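Local coordinates for Glyoxalase/bleomycin resistance protein/dioxygenase (Sphaerobacter thermophilus, PDB 4HC5) that is of unsettled specific function but probably acts as a dioxygenase or related enzyme of the glyoxalase/bleomycin resistance (vicinal oxygen chelate) superfamily, at residues 29-32 and 33-37; 43-46 and 47-51; 95-98 and 99-102. All coordinates share one frame; numbering follows the deposited sequence.

Contact 1: residues 29-32 and 33-37; sequences DFYV and NTLGF
Tyr31 turns the edge of its ring to one face of Phe37, a T-shaped pair with centroids 5.8 Å apart and planes at 78°, just where the chain leaves the helix. With CG opposite its carbonyl carbon (chi1 -73°), Tyr31 sets its ring alongside Leu35, which points the same way, so that Leu35 CD1 touches both Tyr31 CD1 and Phe30 CE2 at 3.8 Å. Phe30 also meets the Thr34 methyl, and on the outer side Asn33 ND2 reaches Asp29 OD1 in a hydrogen bond whose 2.5 Å length is doubtfully short. The backbone widens locally into a pi-type turn, where Phe30 O accepts from both Thr34 N and Leu35 N, the latter at 3.0 Å. Phe37 N then returns to Tyr31 O at 2.9 Å, bringing Phe37 back beside Tyr31. Further out, Tyr31 OH is hydrogen-bonded to Asp122 OD2, Val54 of strand 49-55 touches the side chains of both Tyr31 and Phe37, and Ile11 of the second subunit packs on Phe37. Gly36, with positive phi (83°), makes the bend. The whole is a glycine-terminated helix end with a pi-type turn, the helix-to-strand corner of a vicinal oxygen chelate fold.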
loop_
_atom_site.group_PDB
_atom_site.type_symbol
_atom_site.label_atom_id
_atom_site.label_comp_id
_atom_site.label_asym_id
_atom_site.label_seq_id
_atom_site.Cartn_x
_atom_site.Cartn_y
_atom_site.Cartn_z
ATOM N N ASP A 29 -18.880 -0.991 4.004
ATOM C CA ASP A 29 -19.617 -2.062 4.694
ATOM C C ASP A 29 -18.768 -3.337 4.707
ATOM O O ASP A 29 -18.674 -4.027 5.696
ATOM C CB ASP A 29 -20.945 -2.302 4.016
ATOM C CG ASP A 29 -21.874 -3.244 4.764
ATOM O OD1 ASP A 29 -21.903 -3.339 6.028
ATOM O OD2 ASP A 29 -22.647 -3.870 4.011
ATOM N N PHE A 30 -18.194 -3.667 3.571
ATOM C CA PHE A 30 -17.424 -4.870 3.413
ATOM C C PHE A 30 -16.172 -4.852 4.349
ATOM O O PHE A 30 -15.898 -5.768 5.110
ATOM C CB PHE A 30 -16.996 -5.100 1.985
ATOM C CG PHE A 30 -16.165 -6.341 1.819
ATOM C CD1 PHE A 30 -16.744 -7.607 1.777
ATOM C CD2 PHE A 30 -14.809 -6.263 1.700
ATOM C CE1 PHE A 30 -15.979 -8.735 1.572
ATOM C CE2 PHE A 30 -14.048 -7.375 1.560
ATOM C CZ PHE A 30 -14.628 -8.616 1.483
ATOM N N TYR A 31 -15.356 -3.819 4.194
ATOM C CA TYR A 31 -14.084 -3.743 4.950
ATOM C C TYR A 31 -14.355 -3.645 6.451
ATOM O O TYR A 31 -13.591 -4.244 7.206
ATOM C CB TYR A 31 -13.150 -2.594 4.453
ATOM C CG TYR A 31 -12.561 -2.971 3.123
ATOM C CD1 TYR A 31 -11.366 -3.671 3.078
ATOM C CD2 TYR A 31 -13.183 -2.731 1.948
ATOM C CE1 TYR A 31 -10.834 -4.167 1.893
ATOM C CE2 TYR A 31 -12.667 -3.201 0.723
ATOM C CZ TYR A 31 -11.508 -3.958 0.684
ATOM O OH TYR A 31 -10.988 -4.500 -0.457
ATOM N N VAL A 32 -15.353 -2.881 6.875
ATOM C CA VAL A 32 -15.621 -2.687 8.280
ATOM C C VAL A 32 -16.376 -3.951 8.841
ATOM O O VAL A 32 -15.931 -4.585 9.818
ATOM C CB VAL A 32 -16.405 -1.378 8.566
ATOM C CG1 VAL A 32 -16.883 -1.327 10.047
ATOM C CG2 VAL A 32 -15.533 -0.190 8.162
ATOM N N ASN A 33 -17.509 -4.283 8.253
ATOM C CA ASN A 33 -18.373 -5.332 8.840
ATOM C C ASN A 33 -17.979 -6.750 8.527
ATOM O O ASN A 33 -18.264 -7.666 9.250
ATOM C CB ASN A 33 -19.811 -5.023 8.471
ATOM C CG ASN A 33 -20.239 -3.748 9.093
ATOM O OD1 ASN A 33 -19.942 -3.508 10.260
ATOM N ND2 ASN A 33 -20.883 -2.883 8.298
ATOM N N THR A 34 -17.410 -6.948 7.358
ATOM C CA THR A 34 -16.970 -8.274 6.969
ATOM C C THR A 34 -15.508 -8.565 7.383
ATOM O O THR A 34 -15.234 -9.594 7.993
ATOM C CB THR A 34 -17.225 -8.622 5.505
ATOM O OG1 THR A 34 -18.643 -8.544 5.225
ATOM C CG2 THR A 34 -16.666 -10.034 5.114
ATOM N N LEU A 35 -14.583 -7.658 7.045
ATOM C CA LEU A 35 -13.170 -7.854 7.385
ATOM C C LEU A 35 -12.769 -7.383 8.759
ATOM O O LEU A 35 -11.677 -7.669 9.229
ATOM C CB LEU A 35 -12.206 -7.313 6.348
ATOM C CG LEU A 35 -12.308 -7.866 4.920
ATOM C CD1 LEU A 35 -11.187 -7.305 4.049
ATOM C CD2 LEU A 35 -12.361 -9.392 4.895
ATOM N N GLY A 36 -13.613 -6.610 9.391
ATOM C CA GLY A 36 -13.282 -6.149 10.749
ATOM C C GLY A 36 -12.380 -4.927 10.864
ATOM O O GLY A 36 -11.881 -4.598 11.951
ATOM N N PHE A 37 -12.190 -4.228 9.748
ATOM C CA PHE A 37 -11.416 -2.982 9.818
ATOM C C PHE A 37 -12.262 -1.892 10.511
ATOM O O PHE A 37 -13.474 -2.025 10.678
ATOM C CB PHE A 37 -11.060 -2.466 8.436
ATOM C CG PHE A 37 -10.005 -3.245 7.664
ATOM C CD1 PHE A 37 -9.978 -4.612 7.593
ATOM C CD2 PHE A 37 -9.038 -2.587 6.947
ATOM C CE1 PHE A 37 -9.024 -5.298 6.807
ATOM C CE2 PHE A 37 -8.136 -3.248 6.142
ATOM C CZ PHE A 37 -8.108 -4.597 6.079
HETATM O O HOH W 1 -20.258 -6.504 5.063
#

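Contact 2: residues 43-46 and 47-51; sequences NQLD and PNMRF
Leu45 and Phe51 pack together near the end of a beta hairpin that joins strands 38-46 and 49-55 through a type I turn, Asp46 to Met49, with a beta bulge at Leu45. The bulge shifts the register by one residue, and the end of the Leu45 side chain reaches Phe51 and Met49: its CG lies 3.7 Å from Phe51 CB and its CD1 3.9 Å from SE of Met49, a selenomethionine. Met49 gets there by running out straight, with CG anti to the backbone N (chi1 175°), and bending only at its last torsion. It shares a face with Asn43, Asp46 and Phe51. The Phe51 ring leads away from the partner strand and meets Phe41 edge-to-face, while Trp70 touches both Met49 and Phe51, and Trp113 of the second subunit packs on Leu45. Arg50, on the face it shares with Gln44, is extended from CG to NE; this carries the guanidinium to Asp42 and Glu25, each a salt-bridge partner. Between the strands, Asn43 and Phe51 form a hydrogen-bonded pair, Phe51 N to Asn43 O being 2.8 Å. In the turn, Asp46 holds CG between its backbone N and carbonyl carbon (chi1 70°), and this brings the carboxylate back over the chain to close an Asx turn: OD1 accepts from Asn48 N at 2.9 Å, the donor lying nearly on the line of the C-O bond.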
loop_
_atom_site.group_PDB
_atom_site.type_symbol
_atom_site.label_atom_id
_atom_site.label_comp_id
_atom_site.label_asym_id
_atom_site.label_seq_id
_atom_site.Cartn_x
_atom_site.Cartn_y
_atom_site.Cartn_z
ATOM N N ASN A 43 -13.959 12.161 4.652
ATOM C CA ASN A 43 -13.868 13.600 4.512
ATOM C C ASN A 43 -13.793 14.074 3.073
ATOM O O ASN A 43 -12.908 13.595 2.325
ATOM C CB ASN A 43 -12.639 14.160 5.234
ATOM C CG ASN A 43 -12.583 15.662 5.274
ATOM O OD1 ASN A 43 -13.324 16.311 6.043
ATOM N ND2 ASN A 43 -11.839 16.209 4.369
ATOM N N GLN A 44 -14.563 15.120 2.770
ATOM C CA GLN A 44 -14.429 15.769 1.409
ATOM C C GLN A 44 -13.198 16.646 1.331
ATOM O O GLN A 44 -13.170 17.743 1.896
ATOM C CB GLN A 44 -15.579 16.631 1.077
ATOM C CG GLN A 44 -16.920 15.939 0.918
ATOM C CD GLN A 44 -17.068 14.968 -0.319
ATOM O OE1 GLN A 44 -16.379 15.072 -1.404
ATOM N NE2 GLN A 44 -18.023 14.033 -0.196
ATOM N N LEU A 45 -12.153 16.179 0.675
ATOM C CA LEU A 45 -10.982 16.992 0.528
ATOM C C LEU A 45 -11.294 18.085 -0.470
ATOM O O LEU A 45 -10.759 19.169 -0.360
ATOM C CB LEU A 45 -9.757 16.217 0.110
ATOM C CG LEU A 45 -9.315 15.057 0.975
ATOM C CD1 LEU A 45 -8.035 14.412 0.519
ATOM C CD2 LEU A 45 -9.284 15.347 2.448
ATOM N N ASP A 46 -12.174 17.767 -1.413
ATOM C CA ASP A 46 -12.778 18.704 -2.380
ATOM C C ASP A 46 -14.119 18.174 -2.875
ATOM O O ASP A 46 -14.512 17.133 -2.440
ATOM C CB ASP A 46 -11.808 19.092 -3.491
ATOM C CG ASP A 46 -11.503 17.979 -4.433
ATOM O OD1 ASP A 46 -12.441 17.472 -5.034
ATOM O OD2 ASP A 46 -10.322 17.657 -4.567
ATOM N N PRO A 47 -14.861 18.950 -3.790
ATOM C CA PRO A 47 -16.227 18.436 -4.056
ATOM C C PRO A 47 -16.339 17.114 -4.821
ATOM O O PRO A 47 -17.358 16.476 -4.820
ATOM C CB PRO A 47 -16.899 19.544 -4.872
ATOM C CG PRO A 47 -16.171 20.752 -4.537
ATOM C CD PRO A 47 -14.770 20.292 -4.542
ATOM N N ASN A 48 -15.267 16.762 -5.472
ATOM C CA ASN A 48 -15.105 15.497 -6.248
ATOM C C ASN A 48 -14.279 14.303 -5.655
ATOM O O ASN A 48 -14.145 13.289 -6.257
ATOM C CB ASN A 48 -14.584 15.838 -7.635
ATOM C CG ASN A 48 -15.493 16.840 -8.362
ATOM O OD1 ASN A 48 -15.025 17.854 -8.875
ATOM N ND2 ASN A 48 -16.804 16.580 -8.355
HETATM N N MSE A 49 -13.817 14.628 -4.348
HETATM C CA MSE A 49 -13.115 13.498 -3.669
HETATM C C MSE A 49 -13.578 13.382 -2.201
HETATM O O MSE A 49 -13.273 14.245 -1.406
HETATM C CB MSE A 49 -11.566 13.597 -3.683
HETATM C CG MSE A 49 -10.821 12.370 -2.805
HETATM SE SE MSE A 49 -8.894 12.642 -2.867
HETATM C CE MSE A 49 -8.816 12.886 -4.818
ATOM N N ARG A 50 -14.263 12.295 -1.905
ATOM C CA ARG A 50 -14.626 11.870 -0.568
ATOM C C ARG A 50 -13.517 10.895 -0.207
ATOM O O ARG A 50 -13.419 9.809 -0.714
ATOM C CB ARG A 50 -16.011 11.178 -0.547
ATOM C CG ARG A 50 -16.417 10.724 0.837
ATOM C CD ARG A 50 -17.657 9.859 0.739
ATOM N NE ARG A 50 -17.995 9.227 2.014
ATOM C CZ ARG A 50 -18.873 8.250 2.174
ATOM N NH1 ARG A 50 -19.586 7.766 1.156
ATOM N NH2 ARG A 50 -19.040 7.780 3.390
ATOM N N PHE A 51 -12.609 11.377 0.611
ATOM C CA PHE A 51 -11.447 10.636 1.028
ATOM C C PHE A 51 -11.854 9.722 2.192
ATOM O O PHE A 51 -12.222 10.179 3.252
ATOM C CB PHE A 51 -10.242 11.508 1.401
ATOM C CG PHE A 51 -9.022 10.735 1.685
ATOM C CD1 PHE A 51 -8.354 10.044 0.675
ATOM C CD2 PHE A 51 -8.503 10.692 2.962
ATOM C CE1 PHE A 51 -7.206 9.328 0.921
ATOM C CE2 PHE A 51 -7.365 9.978 3.250
ATOM C CZ PHE A 51 -6.664 9.295 2.207
#

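Contact 3: residues 95-98 and 99-102; sequences KTLT and ERGV
Thr96 and Arg100 are brought side by side by their torsions: the threonine CG2 stands trans to its own backbone N, and Arg100, once CG has swung to the side opposite its carbonyl carbon (chi1 -69°), runs straight from CG to NE. Pointing the same way, the two meet where CG2 sits over one face of the guanidinium, offset toward its rim and 3.5 Å from Arg100 NE. The methyl thus lies against the flat cation while Arg100 NH2 is held by a hydrogen bond to Thr34 O of helix 24-34. Met10 of the second subunit packs on both side chains.

Toward solvent, Glu99 stretches back along the helix and Lys95 bends to it, but NZ to OE2 is 3.5 Å, a long and weak salt bridge. A water hydrogen-bonded to Thr96 OG1 at 2.6 Å also reaches Glu99 OE1, weakly, so that one carboxylate links two residues of the preceding turn.

Main-chain bonds bring the helix to its close. With Gly101 at positive phi (94°), its N hydrogen-bonds Thr98 O at 3.0 Å; Val102 N then reaches Leu97 O, also at 3.0 Å and fairly straight (160° at the hydrogen). The reversal lays Val102 CG2 against Leu97 CB, 3.9 Å apart, and Val102 goes on to touch Phe30 and Thr34. A second water donates to Thr98 O and to Val102 O, bridging the last turn and the outgoing chain. Backward bonds round a positive-phi glycine, with an apolar contact across them, form a Schellman motif, here ending helix 90-99 ahead of strand 103-110.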
loop_
_atom_site.group_PDB
_atom_site.type_symbol
_atom_site.label_atom_id
_atom_site.label_comp_id
_atom_site.label_asym_id
_atom_site.label_seq_id
_atom_site.Cartn_x
_atom_site.Cartn_y
_atom_site.Cartn_z
ATOM N N LYS A 95 -12.222 -19.713 8.114
ATOM C CA LYS A 95 -13.492 -20.260 8.538
ATOM C C LYS A 95 -14.509 -19.110 8.649
ATOM O O LYS A 95 -15.615 -19.182 8.071
ATOM C CB LYS A 95 -13.350 -20.982 9.856
ATOM C CG LYS A 95 -14.644 -21.682 10.267
ATOM C CD LYS A 95 -14.297 -22.596 11.412
ATOM C CE LYS A 95 -14.995 -22.250 12.689
ATOM N NZ LYS A 95 -16.284 -22.958 12.684
ATOM N N THR A 96 -14.173 -18.085 9.460
ATOM C CA THR A 96 -15.174 -17.060 9.747
ATOM C C THR A 96 -15.437 -16.187 8.517
ATOM O O THR A 96 -16.553 -15.874 8.187
ATOM C CB THR A 96 -14.726 -16.226 10.906
ATOM O OG1 THR A 96 -14.580 -17.137 12.034
ATOM C CG2 THR A 96 -15.645 -15.043 11.198
ATOM N N LEU A 97 -14.383 -15.826 7.793
ATOM C CA LEU A 97 -14.617 -15.036 6.568
ATOM C C LEU A 97 -15.430 -15.789 5.506
ATOM O O LEU A 97 -16.271 -15.219 4.835
ATOM C CB LEU A 97 -13.324 -14.479 5.953
ATOM C CG LEU A 97 -12.586 -13.419 6.834
ATOM C CD1 LEU A 97 -11.284 -12.983 6.130
ATOM C CD2 LEU A 97 -13.470 -12.212 7.194
ATOM N N THR A 98 -15.182 -17.110 5.381
ATOM C CA THR A 98 -16.013 -17.924 4.470
ATOM C C THR A 98 -17.499 -17.898 4.916
ATOM O O THR A 98 -18.383 -17.752 4.105
ATOM C CB THR A 98 -15.517 -19.376 4.415
ATOM O OG1 THR A 98 -14.236 -19.358 3.782
ATOM C CG2 THR A 98 -16.415 -20.273 3.572
ATOM N N GLU A 99 -17.741 -18.068 6.206
ATOM C CA GLU A 99 -19.117 -17.979 6.800
ATOM C C GLU A 99 -19.820 -16.634 6.464
ATOM O O GLU A 99 -20.981 -16.565 6.200
ATOM C CB GLU A 99 -19.087 -18.173 8.307
ATOM C CG GLU A 99 -18.790 -19.569 8.808
ATOM C CD GLU A 99 -18.601 -19.638 10.330
ATOM O OE1 GLU A 99 -18.867 -18.621 11.033
ATOM O OE2 GLU A 99 -18.170 -20.726 10.804
ATOM N N ARG A 100 -18.988 -15.579 6.361
ATOM C CA ARG A 100 -19.419 -14.205 6.147
ATOM C C ARG A 100 -19.578 -13.882 4.660
ATOM O O ARG A 100 -19.947 -12.779 4.282
ATOM C CB ARG A 100 -18.506 -13.188 6.803
ATOM C CG ARG A 100 -18.545 -13.191 8.300
ATOM C CD ARG A 100 -17.612 -12.177 8.906
ATOM N NE ARG A 100 -17.546 -12.254 10.342
ATOM C CZ ARG A 100 -16.732 -11.568 11.088
ATOM N NH1 ARG A 100 -16.777 -11.739 12.389
ATOM N NH2 ARG A 100 -15.910 -10.691 10.532
ATOM N N GLY A 101 -19.271 -14.878 3.851
ATOM C CA GLY A 101 -19.456 -14.808 2.373
ATOM C C GLY A 101 -18.295 -14.388 1.513
ATOM O O GLY A 101 -18.430 -14.131 0.326
ATOM N N VAL A 102 -17.118 -14.371 2.124
ATOM C CA VAL A 102 -15.907 -14.017 1.357
ATOM C C VAL A 102 -15.537 -15.161 0.452
ATOM O O VAL A 102 -15.531 -16.342 0.817
ATOM C CB VAL A 102 -14.729 -13.656 2.294
ATOM C CG1 VAL A 102 -13.461 -13.350 1.541
ATOM C CG2 VAL A 102 -15.128 -12.410 3.152
HETATM O O HOH W 2 -16.127 -19.000 12.890
HETATM O O HOH W 3 -17.910 -17.693 1.341
#

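Overall arrangement
Along the chain the contacts come in series. Contact 1 ends helix 24-34, contact 2 closes the hairpin of strands 38-46 and 49-55, and contact 3 ends helix 90-99. Contacts 1 and 3 have centres about 12 Å apart and touch directly: Leu35 CD2 lies 3.8 Å from Leu97 CD2, and Thr34 CG2 lies 3.4 Å from Val102 CG2. Two helix ends, each turned by a glycine, are thus joined, and both meet the second subunit. Contact 2 stands apart, its centre about 22 Å from that of contact 1 and about 32 Å from that of contact 3. Its hairpin belongs to one of the two mixed four-stranded sheets, consistent with the superfamily's repeated βαβββ architecture.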